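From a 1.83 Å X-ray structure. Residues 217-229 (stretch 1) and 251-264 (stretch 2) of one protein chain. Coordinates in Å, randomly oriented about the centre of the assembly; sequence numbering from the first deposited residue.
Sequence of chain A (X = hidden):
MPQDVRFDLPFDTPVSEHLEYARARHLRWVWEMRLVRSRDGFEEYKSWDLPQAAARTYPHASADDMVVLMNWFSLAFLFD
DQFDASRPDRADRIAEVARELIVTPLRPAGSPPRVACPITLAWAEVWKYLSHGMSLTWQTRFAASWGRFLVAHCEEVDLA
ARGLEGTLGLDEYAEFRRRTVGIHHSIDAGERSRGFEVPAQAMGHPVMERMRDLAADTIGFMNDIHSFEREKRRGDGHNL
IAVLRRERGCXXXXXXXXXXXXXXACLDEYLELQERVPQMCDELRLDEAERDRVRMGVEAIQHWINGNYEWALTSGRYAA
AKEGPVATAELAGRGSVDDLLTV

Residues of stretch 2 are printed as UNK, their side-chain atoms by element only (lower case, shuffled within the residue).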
ATOM      1  N   ASP A 217      -3.816   5.939 -19.409  1.00 33.85           N
ATOM      2  CA  ASP A 217      -3.821   7.180 -20.281  1.00 35.06           C
ATOM      3  C   ASP A 217      -5.008   7.169 -21.225  1.00 31.92           C
ATOM      4  O   ASP A 217      -5.782   8.124 -21.278  1.00 34.93           O
ATOM      5  CB  ASP A 217      -2.552   7.298 -21.111  1.00 37.03           C
ATOM      6  CG  ASP A 217      -1.318   7.527 -20.260  1.00 42.50           C
ATOM      7  OD1 ASP A 217      -1.441   7.955 -19.070  1.00 42.64           O
ATOM      8  OD2 ASP A 217      -0.224   7.238 -20.773  1.00 44.04           O
ATOM      9  N   THR A 218      -5.152   6.056 -21.935  1.00 32.62           N
ATOM     10  CA  THR A 218      -6.139   5.906 -22.958  1.00 31.67           C
ATOM     11  C   THR A 218      -7.450   6.135 -22.379  1.00 30.04           C
ATOM     12  O   THR A 218      -8.223   6.912 -22.885  1.00 37.34           O
ATOM     13  CB  THR A 218      -6.072   4.502 -23.555  1.00 33.63           C
ATOM     14  OG1 THR A 218      -4.792   4.296 -24.128  1.00 35.43           O
ATOM     15  CG2 THR A 218      -7.136   4.275 -24.615  1.00 38.84           C
ATOM     16  N   ILE A 219      -7.748   5.477 -21.273  1.00 32.77           N
ATOM     17  CA  ILE A 219      -9.079   5.615 -20.678  1.00 30.23           C
ATOM     18  C   ILE A 219      -9.309   6.995 -20.115  1.00 31.38           C
ATOM     19  O   ILE A 219     -10.389   7.528 -20.276  1.00 30.60           O
ATOM     20  CB  ILE A 219      -9.349   4.530 -19.601  1.00 30.74           C
ATOM     21  CG1 ILE A 219      -9.418   3.187 -20.271  1.00 34.46           C
ATOM     22  CG2 ILE A 219     -10.652   4.837 -18.833  1.00 30.39           C
ATOM     23  CD1 ILE A 219      -9.101   2.038 -19.323  1.00 37.74           C
ATOM     24  N   GLY A 220      -8.300   7.597 -19.478  1.00 31.28           N
ATOM     25  CA  GLY A 220      -8.516   8.962 -18.895  1.00 31.31           C
ATOM     26  C   GLY A 220      -8.767   9.989 -20.002  1.00 30.30           C
ATOM     27  O   GLY A 220      -9.621  10.875 -19.869  1.00 31.41           O
ATOM     28  N   PHE A 221      -8.034   9.842 -21.094  1.00 30.10           N
ATOM     29  CA  PHE A 221      -8.179  10.786 -22.244  1.00 32.22           C
ATOM     30  C   PHE A 221      -9.531  10.583 -22.972  1.00 32.60           C
ATOM     31  O   PHE A 221     -10.187  11.557 -23.337  1.00 32.32           O
ATOM     32  CB  PHE A 221      -7.049  10.605 -23.220  1.00 31.49           C
ATOM     33  CG  PHE A 221      -5.673  11.029 -22.701  1.00 32.86           C
ATOM     34  CD1 PHE A 221      -5.477  11.788 -21.550  1.00 35.10           C
ATOM     35  CD2 PHE A 221      -4.562  10.625 -23.403  1.00 37.97           C
ATOM     36  CE1 PHE A 221      -4.175  12.111 -21.099  1.00 36.87           C
ATOM     37  CE2 PHE A 221      -3.272  10.941 -22.967  1.00 38.90           C
ATOM     38  CZ  PHE A 221      -3.079  11.683 -21.844  1.00 37.62           C
ATOM     39  N   MET A 222      -9.989   9.321 -23.137  1.00 33.77           N
ATOM     40  CA  MET A 222     -11.343   9.081 -23.700  1.00 32.94           C
ATOM     41  C   MET A 222     -12.412   9.642 -22.821  1.00 33.84           C
ATOM     42  O   MET A 222     -13.365  10.287 -23.286  1.00 32.90           O
ATOM     43  CB  MET A 222     -11.598   7.563 -23.922  1.00 37.12           C
ATOM     44  CG  MET A 222     -10.697   6.967 -24.994  1.00 42.41           C
ATOM     45  SD  MET A 222     -10.962   5.241 -25.595  1.00 47.57           S
ATOM     46  CE  MET A 222     -12.688   5.364 -25.594  1.00 46.63           C
ATOM     47  N   ASN A 223     -12.279   9.426 -21.521  1.00 30.31           N
ATOM     48  CA  ASN A 223     -13.203  10.017 -20.636  1.00 28.24           C
ATOM     49  C   ASN A 223     -13.196  11.548 -20.649  1.00 34.25           C
ATOM     50  O   ASN A 223     -14.273  12.122 -20.537  1.00 32.42           O
ATOM     51  CB  ASN A 223     -13.045   9.532 -19.204  1.00 35.06           C
ATOM     52  CG  ASN A 223     -13.408   8.042 -19.026  1.00 36.66           C
ATOM     53  OD1 ASN A 223     -13.841   7.375 -19.955  1.00 39.06           O
ATOM     54  ND2 ASN A 223     -13.190   7.536 -17.836  1.00 39.87           N
ATOM     55  N   ASP A 224     -12.037  12.213 -20.783  1.00 30.73           N
ATOM     56  CA  ASP A 224     -12.057  13.681 -20.938  1.00 33.29           C
ATOM     57  C   ASP A 224     -12.763  14.125 -22.252  1.00 31.94           C
ATOM     58  O   ASP A 224     -13.516  15.037 -22.223  1.00 35.90           O
ATOM     59  CB  ASP A 224     -10.648  14.232 -20.956  1.00 33.65           C
ATOM     60  CG  ASP A 224      -9.946  14.169 -19.572  1.00 38.44           C
ATOM     61  OD1 ASP A 224     -10.515  13.616 -18.566  1.00 33.12           O
ATOM     62  OD2 ASP A 224      -8.833  14.761 -19.500  1.00 35.32           O
ATOM     63  N   ILE A 225     -12.475  13.455 -23.356  1.00 36.34           N
ATOM     64  CA  ILE A 225     -13.126  13.749 -24.642  1.00 40.85           C
ATOM     65  C   ILE A 225     -14.632  13.615 -24.502  1.00 46.28           C
ATOM     66  O   ILE A 225     -15.372  14.459 -24.988  1.00 44.50           O
ATOM     67  CB  ILE A 225     -12.600  12.881 -25.767  1.00 40.22           C
ATOM     68  CG1 ILE A 225     -11.124  13.223 -26.012  1.00 37.33           C
ATOM     69  CG2 ILE A 225     -13.428  13.072 -27.046  1.00 41.74           C
ATOM     70  CD1 ILE A 225     -10.405  12.182 -26.813  1.00 39.07           C
ATOM     71  N   HIS A 226     -15.079  12.570 -23.806  1.00 48.13           N
ATOM     72  CA  HIS A 226     -16.470  12.301 -23.654  1.00 51.74           C
ATOM     73  C   HIS A 226     -17.123  13.320 -22.720  1.00 50.94           C
ATOM     74  O   HIS A 226     -18.191  13.792 -23.060  1.00 49.14           O
ATOM     75  CB  HIS A 226     -16.707  10.863 -23.173  1.00 56.73           C
ATOM     76  CG  HIS A 226     -18.116  10.418 -23.348  1.00 70.65           C
ATOM     77  ND1 HIS A 226     -19.018  10.354 -22.301  1.00 77.27           N
ATOM     78  CD2 HIS A 226     -18.808  10.084 -24.467  1.00 78.32           C
ATOM     79  CE1 HIS A 226     -20.198   9.981 -22.769  1.00 80.85           C
ATOM     80  NE2 HIS A 226     -20.099   9.815 -24.080  1.00 79.51           N
ATOM     81  N   SER A 227     -16.523  13.667 -21.572  1.00 45.48           N
ATOM     82  CA  SER A 227     -17.109  14.688 -20.650  1.00 48.26           C
ATOM     83  C   SER A 227     -17.166  16.077 -21.298  1.00 49.56           C
ATOM     84  O   SER A 227     -18.055  16.860 -20.983  1.00 55.22           O
ATOM     85  CB  SER A 227     -16.286  14.904 -19.366  1.00 50.60           C
ATOM     86  OG  SER A 227     -15.807  13.697 -18.867  1.00 61.99           O
ATOM     87  N   PHE A 228     -16.176  16.385 -22.134  1.00 44.60           N
ATOM     88  CA  PHE A 228     -16.030  17.712 -22.736  1.00 51.92           C
ATOM     89  C   PHE A 228     -17.190  17.959 -23.679  1.00 66.77           C
ATOM     90  O   PHE A 228     -17.930  18.913 -23.476  1.00 66.69           O
ATOM     91  CB  PHE A 228     -14.747  17.824 -23.529  1.00 51.02           C
ATOM     92  CG  PHE A 228     -14.628  19.116 -24.265  1.00 62.59           C
ATOM     93  CD1 PHE A 228     -14.275  20.276 -23.584  1.00 61.08           C
ATOM     94  CD2 PHE A 228     -14.943  19.191 -25.636  1.00 65.41           C
ATOM     95  CE1 PHE A 228     -14.203  21.479 -24.260  1.00 64.92           C
ATOM     96  CE2 PHE A 228     -14.877  20.393 -26.318  1.00 68.77           C
ATOM     97  CZ  PHE A 228     -14.496  21.541 -25.628  1.00 71.75           C
ATOM     98  N   GLU A 229     -17.345  17.049 -24.663  1.00 71.24           N
ATOM     99  CA  GLU A 229     -18.485  17.002 -25.616  1.00 82.84           C
ATOM    100  C   GLU A 229     -19.902  17.126 -24.995  1.00 90.42           C
ATOM    101  O   GLU A 229     -20.866  17.249 -25.743  1.00108.35           O
ATOM    102  CB  GLU A 229     -18.410  15.733 -26.495  1.00 74.04           C
ATOM    103  CG  GLU A 229     -17.287  15.773 -27.530  1.00 80.30           C
ATOM    104  CD  GLU A 229     -17.044  14.439 -28.246  1.00 87.30           C
ATOM    105  OE1 GLU A 229     -17.668  13.394 -27.894  1.00 79.50           O
ATOM    106  OE2 GLU A 229     -16.195  14.432 -29.176  1.00 80.09           O
ATOM    107  N   UNK A 251      -7.931  26.322 -31.938  1.00 45.45           N
ATOM    108  CA  UNK A 251      -9.406  26.377 -31.870  1.00 44.14           C
ATOM    109  C   UNK A 251      -9.927  25.244 -30.976  1.00 42.67           C
ATOM    110  O   UNK A 251      -9.229  24.287 -30.825  1.00 39.38           O
ATOM    111  o   UNK A 251      -9.383  25.162 -34.035  1.00 46.75           O
ATOM    112  c   UNK A 251     -10.002  26.208 -33.261  1.00 44.47           C
ATOM    113  N   UNK A 252     -11.135  25.343 -30.441  1.00 41.66           N
ATOM    114  CA  UNK A 252     -11.757  24.243 -29.753  1.00 49.94           C
ATOM    115  C   UNK A 252     -11.721  22.958 -30.572  1.00 59.70           C
ATOM    116  O   UNK A 252     -11.395  21.912 -30.037  1.00 47.23           O
ATOM    117  c   UNK A 252     -13.193  24.564 -29.356  1.00 51.33           C
ATOM    118  c   UNK A 252     -11.789  23.974 -24.892  1.00 61.83           C
ATOM    119  c   UNK A 252     -12.874  26.124 -24.580  1.00 60.23           C
ATOM    120  c   UNK A 252     -13.193  26.104 -25.959  1.00 57.68           C
ATOM    121  c   UNK A 252     -12.817  25.050 -26.816  1.00 57.82           C
ATOM    122  c   UNK A 252     -13.925  26.573 -28.037  1.00 58.13           C
ATOM    123  c   UNK A 252     -12.107  23.962 -26.278  1.00 55.13           C
ATOM    124  n   UNK A 252     -13.861  27.024 -26.729  1.00 63.06           N
ATOM    125  c   UNK A 252     -12.175  25.053 -24.066  1.00 54.98           C
ATOM    126  c   UNK A 252     -13.321  25.373 -28.144  1.00 53.27           C
ATOM    127  N   UNK A 253     -11.980  23.055 -31.879  1.00 54.47           N
ATOM    128  CA  UNK A 253     -11.894  21.894 -32.763  1.00 54.83           C
ATOM    129  C   UNK A 253     -10.480  21.378 -33.010  1.00 46.37           C
ATOM    130  O   UNK A 253     -10.304  20.181 -33.105  1.00 48.95           O
ATOM    131  c   UNK A 253     -13.431  19.790 -34.444  1.00 64.78           C
ATOM    132  c   UNK A 253     -12.736  20.996 -35.094  1.00 57.41           C
ATOM    133  c   UNK A 253     -12.588  22.188 -34.133  1.00 56.49           C
ATOM    134  o   UNK A 253     -14.514  19.920 -33.847  1.00 58.98           O
ATOM    135  n   UNK A 253     -12.770  18.613 -34.507  1.00 58.25           N
ATOM    136  N   UNK A 254      -9.472  22.235 -33.173  1.00 45.16           N
ATOM    137  CA  UNK A 254      -8.106  21.726 -33.299  1.00 42.08           C
ATOM    138  C   UNK A 254      -7.621  21.016 -31.989  1.00 39.76           C
ATOM    139  O   UNK A 254      -6.765  20.153 -32.073  1.00 40.76           O
ATOM    140  c   UNK A 254      -6.404  24.685 -35.156  1.00 53.84           C
ATOM    141  c   UNK A 254      -7.112  22.815 -33.627  1.00 47.12           C
ATOM    142  n   UNK A 254      -5.406  24.668 -36.009  1.00 55.38           N
ATOM    143  c   UNK A 254      -7.215  23.388 -35.038  1.00 55.31           C
ATOM    144  o   UNK A 254      -6.653  25.659 -34.444  1.00 52.08           O
ATOM    145  N   UNK A 255      -8.143  21.475 -30.843  1.00 34.30           N
ATOM    146  CA  UNK A 255      -7.827  20.923 -29.508  1.00 47.32           C
ATOM    147  C   UNK A 255      -8.485  19.509 -29.359  1.00 45.64           C
ATOM    148  O   UNK A 255      -7.838  18.556 -28.905  1.00 44.05           O
ATOM    149  c   UNK A 255      -8.311  21.865 -28.408  1.00 39.39           C
ATOM    150  N   UNK A 256      -9.740  19.397 -29.803  1.00 45.99           N
ATOM    151  CA  UNK A 256     -10.415  18.088 -29.959  1.00 40.46           C
ATOM    152  C   UNK A 256      -9.647  17.139 -30.865  1.00 46.42           C
ATOM    153  O   UNK A 256      -9.357  16.005 -30.471  1.00 51.27           O
ATOM    154  c   UNK A 256     -12.644  16.990 -30.495  1.00 42.82           C
ATOM    155  o   UNK A 256     -12.501  19.108 -29.335  1.00 41.14           O
ATOM    156  c   UNK A 256     -11.882  18.315 -30.356  1.00 44.77           C
ATOM    157  N   UNK A 257      -9.252  17.590 -32.045  1.00 46.20           N
ATOM    158  CA  UNK A 257      -8.494  16.759 -32.960  1.00 45.83           C
ATOM    159  C   UNK A 257      -7.216  16.277 -32.318  1.00 46.82           C
ATOM    160  O   UNK A 257      -6.799  15.127 -32.509  1.00 45.51           O
ATOM    161  c   UNK A 257      -9.260  18.073 -35.119  1.00 65.32           C
ATOM    162  c   UNK A 257      -8.065  17.506 -34.270  1.00 57.46           C
ATOM    163  o   UNK A 257     -10.406  17.594 -34.970  1.00 62.00           O
ATOM    164  o   UNK A 257      -9.017  19.030 -35.925  1.00 69.35           O
ATOM    165  N   UNK A 258      -6.524  17.181 -31.630  1.00 40.69           N
ATOM    166  CA  UNK A 258      -5.300  16.789 -30.994  1.00 39.89           C
ATOM    167  C   UNK A 258      -5.515  15.774 -29.792  1.00 33.09           C
ATOM    168  O   UNK A 258      -4.741  14.868 -29.664  1.00 38.10           O
ATOM    169  c   UNK A 258      -3.035  17.774 -30.056  1.00 48.29           C
ATOM    170  c   UNK A 258      -4.492  18.020 -30.528  1.00 44.18           C
ATOM    171  o   UNK A 258      -1.080  16.546 -30.514  1.00 60.94           O
ATOM    172  o   UNK A 258      -2.468  16.771 -32.215  1.00 59.28           O
ATOM    173  c   UNK A 258      -2.151  16.975 -31.001  1.00 55.48           C
ATOM    174  N   UNK A 259      -6.472  16.025 -28.923  1.00 35.48           N
ATOM    175  CA  UNK A 259      -6.873  15.043 -27.890  1.00 38.73           C
ATOM    176  C   UNK A 259      -7.110  13.644 -28.489  1.00 38.56           C
ATOM    177  O   UNK A 259      -6.607  12.631 -27.989  1.00 38.37           O
ATOM    178  c   UNK A 259      -8.115  15.546 -27.170  1.00 39.41           C
ATOM    179  N   UNK A 260      -7.794  13.612 -29.630  1.00 38.62           N
ATOM    180  CA  UNK A 260      -8.038  12.383 -30.381  1.00 43.14           C
ATOM    181  C   UNK A 260      -6.760  11.790 -30.845  1.00 44.47           C
ATOM    182  O   UNK A 260      -6.525  10.594 -30.613  1.00 47.92           O
ATOM    183  c   UNK A 260      -9.439  10.853 -34.830  1.00 92.85           C
ATOM    184  c   UNK A 260      -9.024  11.781 -33.878  1.00 83.56           C
ATOM    185  c   UNK A 260     -10.183  10.566 -32.146  1.00 80.80           C
ATOM    186  c   UNK A 260      -9.005  12.693 -31.527  1.00 53.43           C
ATOM    187  c   UNK A 260     -10.217   9.771 -34.432  1.00 98.75           C
ATOM    188  o   UNK A 260     -10.622   8.843 -35.354  1.00107.34           O
ATOM    189  c   UNK A 260     -10.592   9.617 -33.091  1.00 93.84           C
ATOM    190  c   UNK A 260      -9.366  11.637 -32.513  1.00 68.09           C
ATOM    191  N   UNK A 261      -5.875  12.583 -31.437  1.00 44.47           N
ATOM    192  CA  UNK A 261      -4.567  12.032 -31.847  1.00 49.07           C
ATOM    193  C   UNK A 261      -3.684  11.499 -30.648  1.00 43.85           C
ATOM    194  O   UNK A 261      -2.967  10.530 -30.782  1.00 39.24           O
ATOM    195  c   UNK A 261      -2.629  12.458 -33.528  1.00 61.00           C
ATOM    196  c   UNK A 261      -3.779  13.054 -32.707  1.00 53.15           C
ATOM    197  n   UNK A 261       0.253  14.013 -30.699  1.00 75.21           N
ATOM    198  n   UNK A 261      -0.921  14.021 -32.653  1.00 80.83           N
ATOM    199  c   UNK A 261      -0.126  13.380 -31.789  1.00 77.48           C
ATOM    200  c   UNK A 261      -1.496  13.447 -33.876  1.00 75.44           C
ATOM    201  n   UNK A 261       0.308  12.136 -31.998  1.00 75.62           N
ATOM    202  N   UNK A 262      -3.666  12.195 -29.533  1.00 39.13           N
ATOM    203  CA  UNK A 262      -2.930  11.721 -28.332  1.00 41.47           C
ATOM    204  C   UNK A 262      -3.412  10.317 -27.828  1.00 39.21           C
ATOM    205  O   UNK A 262      -2.611   9.441 -27.439  1.00 37.82           O
ATOM    206  c   UNK A 262      -2.424  14.054 -27.413  1.00 47.06           C
ATOM    207  c   UNK A 262      -3.160  12.727 -27.213  1.00 42.27           C
ATOM    208  s   UNK A 262      -2.482  15.101 -25.940  1.00 47.51           S
ATOM    209  c   UNK A 262      -1.362  14.250 -24.815  1.00 51.45           C
ATOM    210  N   UNK A 263      -4.728  10.164 -27.870  1.00 36.76           N
ATOM    211  CA  UNK A 263      -5.429   8.980 -27.432  1.00 39.82           C
ATOM    212  C   UNK A 263      -5.131   7.809 -28.317  1.00 45.78           C
ATOM    213  O   UNK A 263      -4.727   6.765 -27.811  1.00 45.25           O
ATOM    214  c   UNK A 263      -7.640   8.008 -26.797  1.00 46.70           C
ATOM    215  c   UNK A 263      -6.918   9.217 -27.357  1.00 39.93           C
ATOM    216  o   UNK A 263      -7.181  10.314 -26.509  1.00 38.01           O
ATOM    217  N   UNK A 264      -5.250   7.994 -29.632  1.00 40.71           N
ATOM    218  CA  UNK A 264      -4.845   6.969 -30.608  1.00 41.02           C
ATOM    219  C   UNK A 264      -3.355   6.614 -30.536  1.00 44.40           C
ATOM    220  O   UNK A 264      -2.991   5.450 -30.643  1.00 46.07           O
ATOM    221  c   UNK A 264      -5.272   7.398 -32.048  1.00 46.57           C
ATOM    222  c   UNK A 264      -7.378   8.253 -33.146  1.00 59.36           C
ATOM    223  c   UNK A 264      -6.789   7.280 -32.165  1.00 50.70           C
ATOM    224  c   UNK A 264      -4.566   6.590 -33.141  1.00 47.30           C
TER

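Position 251 carries one carbon and one oxygen, out of reach of stretch 1: Ser251. It stands just before the helix, where a short hydroxyl can reach a free backbone amide; the N of position 254 donates to Ser251 OG at 3.1 Å, a capping bond.

Position 252 has one carbon, then fused five- and six-membered rings of eight carbons and one nitrogen; a ring carbon comes within 3.5 Å of Phe228 CZ. This is Trp252, whose broad indole covers this end of the contact.

Position 253 has three carbons, the third bearing oxygen and nitrogen. Gln253 starts away from stretch 1 at CB; its end comes nearer without contact, its amide free for a neighbour on its own helix. Position 254 has the same make-up and is Gln254; its OE1 accepts from Ser251 N at 2.9 Å, reinforcing the cap.

Position 255 has a single carbon: Ala255, small and buried, without contact here. Position 256 has one carbon carrying an oxygen and a carbon, the oxygen 4.0 Å from Phe228 CE2. In Thr256, OG1 donates to Trp252 O at 3.1 Å, so the hydroxyl is satisfied.

Position 257 shows two carbons, the second with two oxygens. Asp257 OD1 accepts from Gln253 NE2 at 2.6 Å. Position 258 is one carbon longer, Glu258, out of reach of stretch 1; its carboxylate pairs with position 261.

Position 259 has one carbon, 4.0 Å from Ile225 CG1. Ala259 suits this close approach, its CB pointing toward the other helix. Position 260 has one carbon, then a six-carbon ring bearing one oxygen; its backbone N lies 4.1 Å from Ile225 CD1. Tyr260 has its CB pointing away, and partial exposure suits its polar hydroxyl.

Position 261 has three carbons, a nitrogen, then a carbon with two nitrogens. Arg261 forms a salt bridge, NH2 to Glu258 OE2 at 2.9 Å. Position 262 is an unbranched chain of two carbons, sulfur and carbon, the last 4.2 Å from Phe221 CE2: Met262, whose flexible chain suits this reach.

Position 263 has one carbon carrying an oxygen, 3.3 Å from Phe221 CB, and a carbon, 3.7 Å from Met222 CG. In Thr263, OG1 donates to Ala259 O at 2.8 Å, letting the hydroxyl sit among apolar atoms. Position 264 has four carbons forked at the first: Ile264, its CA-to-CB bond pointing away, its branched side chain compatible with a helix.

The helices run nearly antiparallel, at 159°. No hydrogen bond crosses between them; packing does the work. Thr263 fits as a knob among Thr218, Phe221, Met222 and Ile225, Ala259 meets Ile225, and Phe228 packs obliquely against Trp252.

Stretch 2 (251-264) SWQQATDEAYRMTI
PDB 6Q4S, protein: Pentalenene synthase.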